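Local atomic coordinates of pentalenene synthase (Streptomyces chartreusis NRRL 3882, PDB entry 6Q4S), a protein that probably catalyses the magnesium-dependent 1,10-cyclization of (2E,6E)-farnesyl diphosphate to the bicyclic sesquiterpenol 7-epi-alpha-eudesmol, releasing diphosphate. Residues P14-R23 and D49-H60. Sequence-based numbering, arbitrary orientation.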
loop_
_atom_site.group_PDB
_atom_site.type_symbol
_atom_site.label_atom_id
_atom_site.label_comp_id
_atom_site.label_asym_id
_atom_site.label_seq_id
_atom_site.Cartn_x
_atom_site.Cartn_y
_atom_site.Cartn_z
ATOM N N PRO A 14 11.485 -28.232 -4.321
ATOM C CA PRO A 14 11.918 -28.678 -2.987
ATOM C C PRO A 14 10.929 -28.436 -1.840
ATOM O O PRO A 14 10.029 -27.606 -1.928
ATOM C CB PRO A 14 13.249 -27.934 -2.764
ATOM C CG PRO A 14 13.332 -26.866 -3.808
ATOM C CD PRO A 14 12.410 -27.246 -4.932
ATOM N N VAL A 15 11.077 -29.213 -0.795
ATOM C CA VAL A 15 10.309 -29.093 0.393
ATOM C C VAL A 15 11.226 -28.771 1.561
ATOM O O VAL A 15 12.259 -29.403 1.706
ATOM C CB VAL A 15 9.581 -30.395 0.649
ATOM C CG1 VAL A 15 8.750 -30.289 1.904
ATOM C CG2 VAL A 15 8.662 -30.697 -0.537
ATOM N N SER A 16 10.866 -27.817 2.413
ATOM C CA SER A 16 11.758 -27.480 3.519
ATOM C C SER A 16 12.042 -28.673 4.461
ATOM O O SER A 16 11.121 -29.388 4.947
ATOM C CB SER A 16 11.223 -26.321 4.329
ATOM O OG SER A 16 11.977 -26.062 5.498
ATOM N N GLU A 17 13.320 -28.814 4.797
ATOM C CA GLU A 17 13.743 -29.750 5.881
ATOM C C GLU A 17 13.300 -29.338 7.282
ATOM O O GLU A 17 13.314 -30.156 8.251
ATOM C CB GLU A 17 15.268 -29.927 5.824
ATOM C CG GLU A 17 16.063 -28.720 6.302
ATOM C CD GLU A 17 17.556 -28.851 6.047
ATOM O OE1 GLU A 17 18.092 -29.986 6.190
ATOM O OE2 GLU A 17 18.198 -27.827 5.720
ATOM N N HIS A 18 12.803 -28.096 7.437
ATOM C CA HIS A 18 12.425 -27.619 8.776
ATOM C C HIS A 18 11.012 -27.824 9.193
ATOM O O HIS A 18 10.549 -27.305 10.237
ATOM C CB HIS A 18 12.774 -26.128 8.847
ATOM C CG HIS A 18 14.164 -25.858 8.423
ATOM N ND1 HIS A 18 15.230 -26.551 8.961
ATOM C CD2 HIS A 18 14.679 -24.980 7.533
ATOM C CE1 HIS A 18 16.346 -26.099 8.414
ATOM N NE2 HIS A 18 16.039 -25.160 7.530
ATOM N N LEU A 19 10.287 -28.639 8.448
ATOM C CA LEU A 19 8.870 -28.798 8.757
ATOM C C LEU A 19 8.597 -29.165 10.181
ATOM O O LEU A 19 7.794 -28.497 10.872
ATOM C CB LEU A 19 8.248 -29.814 7.776
ATOM C CG LEU A 19 6.839 -30.275 8.066
ATOM C CD1 LEU A 19 5.850 -29.104 8.101
ATOM C CD2 LEU A 19 6.487 -31.324 6.994
ATOM N N GLU A 20 9.212 -30.249 10.686
ATOM C CA GLU A 20 8.879 -30.675 12.069
ATOM C C GLU A 20 9.425 -29.722 13.136
ATOM O O GLU A 20 8.738 -29.431 14.120
ATOM C CB GLU A 20 9.257 -32.174 12.364
ATOM C CG GLU A 20 8.500 -33.211 11.518
ATOM C CD GLU A 20 6.941 -33.090 11.553
ATOM O OE1 GLU A 20 6.346 -32.667 12.577
ATOM O OE2 GLU A 20 6.258 -33.420 10.541
ATOM N N TYR A 21 10.627 -29.203 12.923
ATOM C CA TYR A 21 11.224 -28.243 13.895
ATOM C C TYR A 21 10.261 -27.009 14.072
ATOM O O TYR A 21 9.871 -26.628 15.188
ATOM C CB TYR A 21 12.596 -27.773 13.340
ATOM C CG TYR A 21 13.156 -26.598 14.079
ATOM C CD1 TYR A 21 13.848 -26.771 15.277
ATOM C CD2 TYR A 21 12.930 -25.292 13.622
ATOM C CE1 TYR A 21 14.364 -25.675 15.962
ATOM C CE2 TYR A 21 13.413 -24.194 14.324
ATOM C CZ TYR A 21 14.120 -24.401 15.506
ATOM O OH TYR A 21 14.601 -23.310 16.180
ATOM N N ALA A 22 9.867 -26.447 12.945
ATOM C CA ALA A 22 9.026 -25.208 12.931
ATOM C C ALA A 22 7.587 -25.422 13.283
ATOM O O ALA A 22 6.984 -24.617 14.045
ATOM C CB ALA A 22 9.183 -24.527 11.613
ATOM N N ARG A 23 7.003 -26.536 12.829
ATOM C CA ARG A 23 5.645 -26.937 13.255
ATOM C C ARG A 23 5.516 -26.904 14.751
ATOM O O ARG A 23 4.556 -26.396 15.294
ATOM C CB ARG A 23 5.263 -28.366 12.745
ATOM C CG ARG A 23 3.813 -28.754 12.909
ATOM C CD ARG A 23 3.570 -30.253 13.088
ATOM N NE ARG A 23 4.070 -30.995 11.951
ATOM C CZ ARG A 23 3.414 -31.102 10.796
ATOM N NH1 ARG A 23 2.263 -30.470 10.605
ATOM N NH2 ARG A 23 3.930 -31.804 9.811
ATOM N N ASP A 49 -3.343 -28.836 8.407
ATOM C CA ASP A 49 -1.890 -28.972 8.117
ATOM C C ASP A 49 -1.252 -27.800 7.356
ATOM O O ASP A 49 -0.529 -27.970 6.367
ATOM C CB ASP A 49 -1.552 -30.344 7.479
ATOM C CG ASP A 49 -0.053 -30.750 7.734
ATOM O OD1 ASP A 49 0.660 -30.044 8.568
ATOM O OD2 ASP A 49 0.407 -31.757 7.109
ATOM N N LEU A 50 -1.504 -26.577 7.841
ATOM C CA LEU A 50 -0.828 -25.394 7.278
ATOM C C LEU A 50 0.700 -25.425 7.330
ATOM O O LEU A 50 1.340 -25.006 6.412
ATOM C CB LEU A 50 -1.293 -24.130 7.968
ATOM C CG LEU A 50 -2.756 -23.813 7.770
ATOM C CD1 LEU A 50 -2.937 -22.349 8.174
ATOM C CD2 LEU A 50 -3.235 -24.016 6.347
ATOM N N PRO A 51 1.297 -25.997 8.390
ATOM C CA PRO A 51 2.773 -26.127 8.371
ATOM C C PRO A 51 3.305 -26.794 7.104
ATOM O O PRO A 51 4.251 -26.350 6.506
ATOM C CB PRO A 51 3.042 -26.950 9.619
ATOM C CG PRO A 51 1.976 -26.469 10.522
ATOM C CD PRO A 51 0.743 -26.384 9.687
ATOM N N GLN A 52 2.613 -27.821 6.645
ATOM C CA GLN A 52 3.053 -28.477 5.455
ATOM C C GLN A 52 2.987 -27.587 4.266
ATOM O O GLN A 52 3.897 -27.552 3.436
ATOM C CB GLN A 52 2.248 -29.788 5.279
ATOM C CG GLN A 52 2.678 -30.593 4.083
ATOM C CD GLN A 52 1.581 -31.550 3.615
ATOM O OE1 GLN A 52 0.750 -32.024 4.397
ATOM N NE2 GLN A 52 1.552 -31.783 2.335
ATOM N N ALA A 53 1.910 -26.801 4.130
ATOM C CA ALA A 53 1.847 -25.869 3.019
ATOM C C ALA A 53 3.028 -24.899 3.063
ATOM O O ALA A 53 3.684 -24.623 2.013
ATOM C CB ALA A 53 0.508 -25.116 3.076
ATOM N N ALA A 54 3.307 -24.362 4.268
ATOM C CA ALA A 54 4.444 -23.409 4.358
ATOM C C ALA A 54 5.789 -24.026 3.935
ATOM O O ALA A 54 6.620 -23.414 3.245
ATOM C CB ALA A 54 4.515 -22.848 5.745
ATOM N N ALA A 55 5.997 -25.269 4.362
ATOM C CA ALA A 55 7.230 -26.008 4.013
ATOM C C ALA A 55 7.384 -26.244 2.515
ATOM O O ALA A 55 8.511 -26.276 1.992
ATOM C CB ALA A 55 7.251 -27.347 4.783
ATOM N N ARG A 56 6.268 -26.393 1.798
ATOM C CA ARG A 56 6.291 -26.596 0.288
ATOM C C ARG A 56 6.326 -25.331 -0.512
ATOM O O ARG A 56 6.861 -25.282 -1.608
ATOM C CB ARG A 56 5.052 -27.389 -0.084
ATOM C CG ARG A 56 4.957 -28.786 0.490
ATOM C CD ARG A 56 3.673 -29.453 -0.029
ATOM N NE ARG A 56 3.546 -30.824 0.445
ATOM C CZ ARG A 56 4.221 -31.838 -0.113
ATOM N NH1 ARG A 56 5.029 -31.640 -1.150
ATOM N NH2 ARG A 56 4.068 -33.052 0.354
ATOM N N THR A 57 5.746 -24.249 0.042
ATOM C CA THR A 57 5.775 -22.964 -0.646
ATOM C C THR A 57 6.964 -22.024 -0.377
ATOM O O THR A 57 7.303 -21.167 -1.241
ATOM C CB THR A 57 4.462 -22.169 -0.430
ATOM O OG1 THR A 57 4.201 -21.954 0.953
ATOM C CG2 THR A 57 3.321 -22.972 -0.987
ATOM N N TYR A 58 7.601 -22.185 0.772
ATOM C CA TYR A 58 8.799 -21.395 1.114
ATOM C C TYR A 58 9.965 -22.369 1.433
ATOM O O TYR A 58 10.443 -22.420 2.550
ATOM C CB TYR A 58 8.510 -20.493 2.317
ATOM C CG TYR A 58 7.409 -19.483 1.997
ATOM C CD1 TYR A 58 7.586 -18.569 0.974
ATOM C CD2 TYR A 58 6.213 -19.503 2.669
ATOM C CE1 TYR A 58 6.576 -17.699 0.609
ATOM C CE2 TYR A 58 5.196 -18.627 2.306
ATOM C CZ TYR A 58 5.376 -17.760 1.276
ATOM O OH TYR A 58 4.413 -16.831 0.897
ATOM N N PRO A 59 10.365 -23.180 0.460
ATOM C CA PRO A 59 11.263 -24.308 0.849
ATOM C C PRO A 59 12.686 -23.927 1.240
ATOM O O PRO A 59 13.372 -24.765 1.840
ATOM C CB PRO A 59 11.276 -25.175 -0.412
ATOM C CG PRO A 59 11.083 -24.173 -1.498
ATOM C CD PRO A 59 10.016 -23.251 -0.957
ATOM N N HIS A 60 13.116 -22.705 0.919
ATOM C CA HIS A 60 14.470 -22.223 1.214
ATOM C C HIS A 60 14.605 -21.459 2.513
ATOM O O HIS A 60 15.650 -20.925 2.735
ATOM C CB HIS A 60 15.009 -21.381 0.085
ATOM C CG HIS A 60 15.105 -22.104 -1.208
ATOM N ND1 HIS A 60 16.003 -23.125 -1.426
ATOM C CD2 HIS A 60 14.431 -21.931 -2.373
ATOM C CE1 HIS A 60 15.854 -23.571 -2.663
ATOM N NE2 HIS A 60 14.927 -22.842 -3.265
HETATM O O HOH W 1 13.933 -24.631 4.408
#
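Arg23 and Asp49 tie together two N-terminal helices of the all-helical terpene synthase fold, 19-32 and 50-57, the latter with Asp49 at its N-cap. The N-to-C directions of the short segments 19-23 and 50-57 make an angle of 130°. With CG anti to the backbone N (chi1 -169°), Arg23 lays its chain across the Pro51 ring: CB touches Pro51 CB, and CG sits 3.8 Å from Pro51 CG. A bend at chi3 turns the guanidinium so that NE and NH2 grip Glu20 OE1 and OE2 side-on, one turn back, while NH1 lies against Pro51 CB and forms a salt bridge to Asp49 OD1 at 2.6 Å. That oxygen lies near the guanidinium plane, although NH1 is tilted 30° out of the carboxylate plane. Shortening Arg23 to an alanine is likely to leave the Glu20 and Asp49 carboxylates without their shared positive charge and strip the Pro51 ring of its contact with CG. One turn before Arg23, Leu19 sets CB against Ala55 CB and CD1 against Pro51 CB. The preceding loop is pinned by Ser16 N, which donates to Ala55 O in a nearly straight bond of 2.8 Å. Ser16 OG closes an ST turn by accepting from His18 N and donates to a water, which in turn donates to Pro59 O at 2.6 Å.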